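Local coordinates for protein putative phosphomannomutase (PDB 1TUO) that probably interconverts phosphorylated sugars by moving a phosphoryl group, as a magnesium-dependent member of the phosphohexose mutase family, at residues S184-A188 with F217-E223; R207-E211 with N228-T232; T232-G237 with V258-F264. Residues are numbered along the deposited sequence.

Interaction 1: S184-A188 with F217-E223; sequences SMGGA and FHGVNPE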
# COMPACT_ATOMS: atom_id res chain seq x y z
N SER A 184 -8.27 -11.51 -3.86
CA SER A 184 -6.82 -11.35 -4.03
C SER A 184 -6.48 -10.71 -5.37
O SER A 184 -5.33 -10.34 -5.61
CB SER A 184 -6.13 -12.71 -3.92
OG SER A 184 -6.16 -13.19 -2.58
N MET A 185 -7.48 -10.57 -6.23
CA MET A 185 -7.33 -9.96 -7.55
C MET A 185 -6.27 -10.66 -8.41
O MET A 185 -5.75 -10.07 -9.35
CB MET A 185 -6.98 -8.47 -7.41
CG MET A 185 -7.96 -7.67 -6.55
SD MET A 185 -7.65 -5.88 -6.55
CE MET A 185 -8.64 -5.37 -8.00
N GLY A 186 -6.00 -11.92 -8.10
CA GLY A 186 -5.00 -12.68 -8.83
C GLY A 186 -3.60 -12.27 -8.42
O GLY A 186 -2.60 -12.66 -9.04
N GLY A 187 -3.54 -11.49 -7.34
CA GLY A 187 -2.28 -10.99 -6.83
C GLY A 187 -1.65 -11.82 -5.73
O GLY A 187 -2.14 -12.89 -5.37
N ALA A 188 -0.56 -11.30 -5.19
CA ALA A 188 0.24 -11.99 -4.17
C ALA A 188 -0.33 -12.11 -2.76
O ALA A 188 0.27 -12.78 -1.91
CB ALA A 188 1.62 -11.37 -4.12
N PHE A 217 -4.26 -10.71 -13.89
CA PHE A 217 -5.13 -10.44 -12.74
C PHE A 217 -6.62 -10.61 -13.07
O PHE A 217 -7.47 -9.79 -12.74
CB PHE A 217 -4.87 -9.01 -12.25
CG PHE A 217 -3.42 -8.84 -11.88
CD1 PHE A 217 -2.53 -8.34 -12.81
CD2 PHE A 217 -2.99 -9.19 -10.61
CE1 PHE A 217 -1.19 -8.20 -12.48
CE2 PHE A 217 -1.64 -9.04 -10.28
CZ PHE A 217 -0.74 -8.55 -11.21
N HIS A 218 -6.93 -11.72 -13.78
CA HIS A 218 -8.32 -12.04 -14.11
C HIS A 218 -9.06 -10.95 -14.90
O HIS A 218 -10.27 -10.80 -14.82
CB HIS A 218 -9.09 -12.34 -12.81
CG HIS A 218 -8.47 -13.51 -12.10
ND1 HIS A 218 -8.68 -14.81 -12.45
CD2 HIS A 218 -7.62 -13.49 -10.98
CE1 HIS A 218 -7.96 -15.54 -11.58
NE2 HIS A 218 -7.31 -14.78 -10.69
N GLY A 219 -8.29 -10.14 -15.67
CA GLY A 219 -8.93 -9.23 -16.63
C GLY A 219 -9.12 -7.81 -16.08
O GLY A 219 -9.71 -6.93 -16.70
N VAL A 220 -8.63 -7.50 -14.88
CA VAL A 220 -8.76 -6.14 -14.36
C VAL A 220 -7.38 -5.67 -13.91
O VAL A 220 -6.42 -6.44 -13.96
CB VAL A 220 -9.70 -6.07 -13.13
CG1 VAL A 220 -11.09 -6.54 -13.51
CG2 VAL A 220 -9.15 -6.94 -12.00
N ASN A 221 -7.28 -4.41 -13.50
CA ASN A 221 -6.01 -3.91 -12.98
C ASN A 221 -6.08 -4.27 -11.50
O ASN A 221 -7.14 -4.15 -10.88
CB ASN A 221 -5.91 -2.39 -13.12
CG ASN A 221 -5.67 -1.95 -14.55
OD1 ASN A 221 -5.97 -0.81 -14.91
ND2 ASN A 221 -5.11 -2.84 -15.36
N PRO A 222 -4.97 -4.75 -10.92
CA PRO A 222 -4.94 -5.13 -9.50
C PRO A 222 -4.93 -3.92 -8.57
O PRO A 222 -4.06 -3.78 -7.71
CB PRO A 222 -3.68 -5.97 -9.40
CG PRO A 222 -2.76 -5.29 -10.36
CD PRO A 222 -3.66 -5.01 -11.56
N GLU A 223 -5.90 -3.04 -8.76
CA GLU A 223 -6.05 -1.84 -7.94
C GLU A 223 -7.46 -1.96 -7.37
O GLU A 223 -8.44 -1.90 -8.11
CB GLU A 223 -5.92 -0.58 -8.81
CG GLU A 223 -5.78 0.71 -8.01
CD GLU A 223 -5.82 1.96 -8.88
OE1 GLU A 223 -5.65 1.85 -10.11
OE2 GLU A 223 -6.02 3.06 -8.32
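A type I' beta turn spanning Ser184 to Gly187, in the loop that follows strand 180-183 of the second alpha/beta/alpha domain, packs against the loop 217-223. Gly187 N closes the turn on Ser184 O at 2.7 Å. At its left-handed corner, Met185 sends a long side chain along the second loop: its CE comes within 3.5 Å of both Asn221 O and Glu223 O and 4.3 Å from Val220 CG2, while SD passes 3.9 Å from Pro222 C, the residue centring an inverse gamma turn. Gly186 follows, also with positive phi, and a CB would clash with the His218 ring; its carbonyl accepts a hydrogen bond from Thr57 in the first domain. No hydrogen bond joins the two segments; the Phe217 ring instead offers its edge, CD2 lying 3.2 Å from Met185 O and CE2 4.0 Å from Gly187 CA. Ala188 and Pro222 have backbone hydrogen bonds to Gly250, in the DGDADR sequence that binds the metal in relatives; Asn221 O accepts from Glu223 N at 2.7 Å.

Interaction 2: R207-E211 with N228-T232; sequences RPIRE and NLGVT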
# COMPACT_ATOMS: atom_id res chain seq x y z
N ARG A 207 -13.78 -16.60 2.72
CA ARG A 207 -14.21 -17.05 1.41
C ARG A 207 -13.41 -16.28 0.37
O ARG A 207 -13.53 -15.07 0.24
CB ARG A 207 -15.72 -16.82 1.25
CG ARG A 207 -16.54 -17.65 2.23
CD ARG A 207 -18.03 -17.39 2.11
NE ARG A 207 -18.79 -18.16 3.10
CZ ARG A 207 -20.11 -18.06 3.26
NH1 ARG A 207 -20.81 -17.24 2.49
NH2 ARG A 207 -20.73 -18.77 4.19
N PRO A 208 -12.57 -17.00 -0.38
CA PRO A 208 -11.71 -16.42 -1.42
C PRO A 208 -12.43 -16.00 -2.69
O PRO A 208 -13.42 -16.61 -3.11
CB PRO A 208 -10.71 -17.53 -1.68
CG PRO A 208 -11.59 -18.74 -1.60
CD PRO A 208 -12.42 -18.47 -0.35
N ILE A 209 -11.90 -14.95 -3.30
CA ILE A 209 -12.39 -14.41 -4.56
C ILE A 209 -11.13 -14.13 -5.38
O ILE A 209 -10.19 -13.50 -4.88
CB ILE A 209 -13.18 -13.10 -4.35
CG1 ILE A 209 -14.54 -13.41 -3.73
CG2 ILE A 209 -13.36 -12.38 -5.68
CD1 ILE A 209 -15.37 -12.18 -3.42
N ARG A 210 -11.10 -14.63 -6.61
CA ARG A 210 -9.95 -14.44 -7.50
C ARG A 210 -8.63 -14.79 -6.79
O ARG A 210 -7.64 -14.06 -6.87
CB ARG A 210 -9.93 -13.00 -8.03
CG ARG A 210 -11.11 -12.70 -8.94
CD ARG A 210 -11.03 -11.37 -9.68
NE ARG A 210 -11.16 -10.21 -8.80
CZ ARG A 210 -11.53 -9.00 -9.21
NH1 ARG A 210 -11.82 -8.79 -10.49
NH2 ARG A 210 -11.64 -8.00 -8.35
N GLU A 211 -8.62 -15.93 -6.10
CA GLU A 211 -7.44 -16.37 -5.36
C GLU A 211 -6.33 -16.93 -6.23
O GLU A 211 -5.17 -16.89 -5.84
CB GLU A 211 -7.83 -17.40 -4.30
CG GLU A 211 -8.66 -18.56 -4.83
CD GLU A 211 -8.89 -19.63 -3.77
OE1 GLU A 211 -9.85 -20.41 -3.91
OE2 GLU A 211 -8.09 -19.70 -2.81
N ASN A 228 -12.47 -2.06 -10.81
CA ASN A 228 -11.82 -3.37 -10.88
C ASN A 228 -12.42 -4.37 -9.91
O ASN A 228 -11.96 -5.51 -9.82
CB ASN A 228 -10.32 -3.21 -10.58
CG ASN A 228 -9.64 -2.25 -11.53
OD1 ASN A 228 -9.66 -2.45 -12.75
ND2 ASN A 228 -9.04 -1.20 -10.99
N LEU A 229 -13.47 -3.96 -9.20
CA LEU A 229 -14.11 -4.82 -8.21
C LEU A 229 -15.53 -5.29 -8.53
O LEU A 229 -16.26 -5.72 -7.64
CB LEU A 229 -14.12 -4.09 -6.86
CG LEU A 229 -12.74 -3.82 -6.25
CD1 LEU A 229 -12.88 -2.94 -5.03
CD2 LEU A 229 -12.08 -5.14 -5.89
N GLY A 230 -15.91 -5.23 -9.80
CA GLY A 230 -17.25 -5.66 -10.19
C GLY A 230 -17.69 -6.99 -9.60
O GLY A 230 -18.77 -7.09 -9.01
N VAL A 231 -16.87 -8.02 -9.76
CA VAL A 231 -17.20 -9.35 -9.25
C VAL A 231 -17.43 -9.36 -7.74
O VAL A 231 -18.34 -10.03 -7.25
CB VAL A 231 -16.09 -10.37 -9.59
CG1 VAL A 231 -16.44 -11.73 -9.00
CG2 VAL A 231 -15.93 -10.48 -11.10
N THR A 232 -16.62 -8.61 -7.01
CA THR A 232 -16.73 -8.55 -5.56
C THR A 232 -17.93 -7.72 -5.11
O THR A 232 -18.60 -8.06 -4.13
CB THR A 232 -15.44 -7.98 -4.95
OG1 THR A 232 -14.34 -8.82 -5.33
CG2 THR A 232 -15.52 -7.93 -3.42
O HOH W 1 -14.35 -7.31 -11.41
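Arg210 dominates this contact. With its backbone in the left-handed region (phi/psi 49°/46°), it leaves strand 206-209 with CB directed at the segment 228-232, and its m, t, m sequence of chi1 to chi3 carries the guanidinium to the turn before helix 230-236. There NH2 donates to Asn228 O at 2.9 Å, and NH1 adds a weak bond to the same Asn228 O at 3.4 Å, both in the guanidinium plane. NH2 also forms a salt bridge with Asp183, which tethers the charge from the neighbouring strand. Asn228 (chi1 m) turns its amide away, to Asn221 and Glu223, so that it is the main-chain carbonyl that meets the arginine. Strand 206-209 and the helix are the first two elements of a beta-alpha-beta crossover that leads past strand 180-183 to strand 244-248, and Ile209 and Thr232 supply its packing near the strand's end. Ile209, in the extended m, t rotamer, points at the helix and sets CG2 3.7 Å from OG1 of Thr232, which is in the m rotamer and whose hydroxyl is hydrogen-bonded to Asp183. Leu229 occupies the N-cap, its CD2 3.8 Å from Arg210 NH2. In the first turn, water 1 accepts from Val231 N at 3.1 Å and, weakly, from Arg210 NH1, also at 3.1 Å.

Interaction 3: T232-G237 with V258-F264; sequences TLAVLG and VLPGGVF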
# COMPACT_ATOMS: atom_id res chain seq x y z
N THR A 232 -16.62 -8.61 -7.01
CA THR A 232 -16.73 -8.55 -5.56
C THR A 232 -17.93 -7.72 -5.11
O THR A 232 -18.60 -8.06 -4.13
CB THR A 232 -15.44 -7.98 -4.95
OG1 THR A 232 -14.34 -8.82 -5.33
CG2 THR A 232 -15.52 -7.93 -3.42
N LEU A 233 -18.21 -6.64 -5.83
CA LEU A 233 -19.35 -5.80 -5.51
C LEU A 233 -20.62 -6.64 -5.69
O LEU A 233 -21.61 -6.44 -5.00
CB LEU A 233 -19.40 -4.58 -6.44
CG LEU A 233 -18.34 -3.50 -6.23
CD1 LEU A 233 -18.29 -2.57 -7.43
CD2 LEU A 233 -18.66 -2.73 -4.96
N ALA A 234 -20.56 -7.58 -6.63
CA ALA A 234 -21.71 -8.45 -6.89
C ALA A 234 -21.90 -9.48 -5.79
O ALA A 234 -23.01 -9.67 -5.28
CB ALA A 234 -21.53 -9.15 -8.24
N VAL A 235 -20.82 -10.16 -5.41
CA VAL A 235 -20.87 -11.17 -4.36
C VAL A 235 -21.38 -10.61 -3.04
O VAL A 235 -22.16 -11.26 -2.34
CB VAL A 235 -19.47 -11.80 -4.13
CG1 VAL A 235 -19.54 -12.82 -3.00
CG2 VAL A 235 -18.97 -12.47 -5.40
N LEU A 236 -20.95 -9.39 -2.69
CA LEU A 236 -21.37 -8.77 -1.43
C LEU A 236 -22.76 -8.14 -1.48
O LEU A 236 -23.31 -7.77 -0.45
CB LEU A 236 -20.35 -7.72 -1.00
CG LEU A 236 -19.14 -8.20 -0.18
CD1 LEU A 236 -19.60 -8.56 1.22
CD2 LEU A 236 -18.48 -9.38 -0.86
N GLY A 237 -23.32 -8.02 -2.68
CA GLY A 237 -24.64 -7.43 -2.84
C GLY A 237 -25.68 -7.93 -1.84
O GLY A 237 -26.22 -7.14 -1.08
N VAL A 258 -15.23 -3.69 0.43
CA VAL A 258 -16.58 -3.73 -0.13
C VAL A 258 -17.52 -4.24 0.95
O VAL A 258 -17.30 -5.30 1.55
CB VAL A 258 -16.68 -4.64 -1.37
CG1 VAL A 258 -18.13 -4.68 -1.87
CG2 VAL A 258 -15.76 -4.12 -2.47
N LEU A 259 -18.58 -3.48 1.21
CA LEU A 259 -19.53 -3.83 2.25
C LEU A 259 -20.81 -4.43 1.68
O LEU A 259 -21.08 -4.33 0.49
CB LEU A 259 -19.87 -2.59 3.08
CG LEU A 259 -18.70 -1.84 3.73
CD1 LEU A 259 -19.23 -0.61 4.45
CD2 LEU A 259 -17.97 -2.76 4.70
N PRO A 260 -21.61 -5.08 2.55
CA PRO A 260 -22.87 -5.69 2.12
C PRO A 260 -23.68 -4.68 1.33
O PRO A 260 -23.73 -3.50 1.69
CB PRO A 260 -23.52 -6.06 3.45
CG PRO A 260 -22.34 -6.46 4.27
CD PRO A 260 -21.34 -5.37 3.97
N GLY A 261 -24.31 -5.14 0.26
CA GLY A 261 -25.09 -4.25 -0.58
C GLY A 261 -24.21 -3.76 -1.71
O GLY A 261 -24.64 -2.97 -2.56
N GLY A 262 -22.97 -4.23 -1.73
CA GLY A 262 -22.05 -3.83 -2.78
C GLY A 262 -21.69 -2.36 -2.65
O GLY A 262 -21.76 -1.60 -3.62
N VAL A 263 -21.31 -1.96 -1.44
CA VAL A 263 -20.94 -0.58 -1.19
C VAL A 263 -19.43 -0.47 -0.98
O VAL A 263 -18.85 -1.18 -0.16
CB VAL A 263 -21.63 -0.02 0.07
CG1 VAL A 263 -21.19 1.41 0.31
CG2 VAL A 263 -23.15 -0.09 -0.09
N PHE A 264 -18.80 0.41 -1.74
CA PHE A 264 -17.36 0.61 -1.63
C PHE A 264 -17.04 1.44 -0.38
O PHE A 264 -17.70 2.44 -0.09
CB PHE A 264 -16.82 1.32 -2.87
CG PHE A 264 -15.33 1.48 -2.87
CD1 PHE A 264 -14.50 0.37 -2.83
CD2 PHE A 264 -14.76 2.75 -2.91
CE1 PHE A 264 -13.12 0.51 -2.83
CE2 PHE A 264 -13.39 2.91 -2.91
CZ PHE A 264 -12.56 1.78 -2.87
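A tight beta hairpin with a G1 beta bulge, formed by strands 255-259 and 263-265, packs against helix 230-236 and the Gly237 that follows. Leu259 and Val263 pair through both backbone bonds, Leu259 N to Val263 O at 2.7 Å and Val263 N to Leu259 O at 3.1 Å, and Gly262 is the bulged residue beside them. Both glycines of the connection have positive phi. At Gly262 the helix adds a constraint of its own, because CA already sits 3.5 Å from Leu233 O and a CB would clash with that oxygen. A backbone hydrogen bond from Gly261 N to Leu236 O at 2.9 Å fastens the tip, and the same carbonyl receives a CA-H...O contact from Pro260 CA at 3.3 Å. The hairpin supplies the edge of the domain's mixed five-stranded sheet, where 263-265 is the outermost strand, and the helix lies across one face of that sheet. Val258, whose CB is directed at the helix, is the apolar centre of this packing: its CG1 is 3.7 Å from Leu233 CD2 and 3.9 Å from Leu236 CB, and its CG2 is 3.9 Å from Thr232 CG2. Leu236 and Thr232 also rest on Ala245 in the next strand, while the Thr232 hydroxyl is hydrogen-bonded to Asp183. Further toward the edge strand, Leu233 CD2 comes 4.5 Å from Phe264 N; near the turn, Leu236 CB lies 3.8 Å from Leu259 O.

All three contacts belong to the second alpha/beta/alpha domain and follow one another in a nearly straight row. The centres of interactions 1 and 2 lie about 9 Å apart and those of 2 and 3 about 10 Å apart, whereas 1 and 3, with centres about 17 Å apart, do not touch. Interactions 1 and 2 alternate along the chain and meet through backbone, Ser184 N approaching Ile209 O and Gly186 N approaching Arg210 O, both at 3.0 Å. Interaction 3 opens as interaction 2 closes, at the shared Thr232. Helix 230-236 thus joins interactions 2 and 3, while interaction 1, near the putative metal-binding sequence, is tied to interaction 2 through the end of strand 206-209 and Arg210.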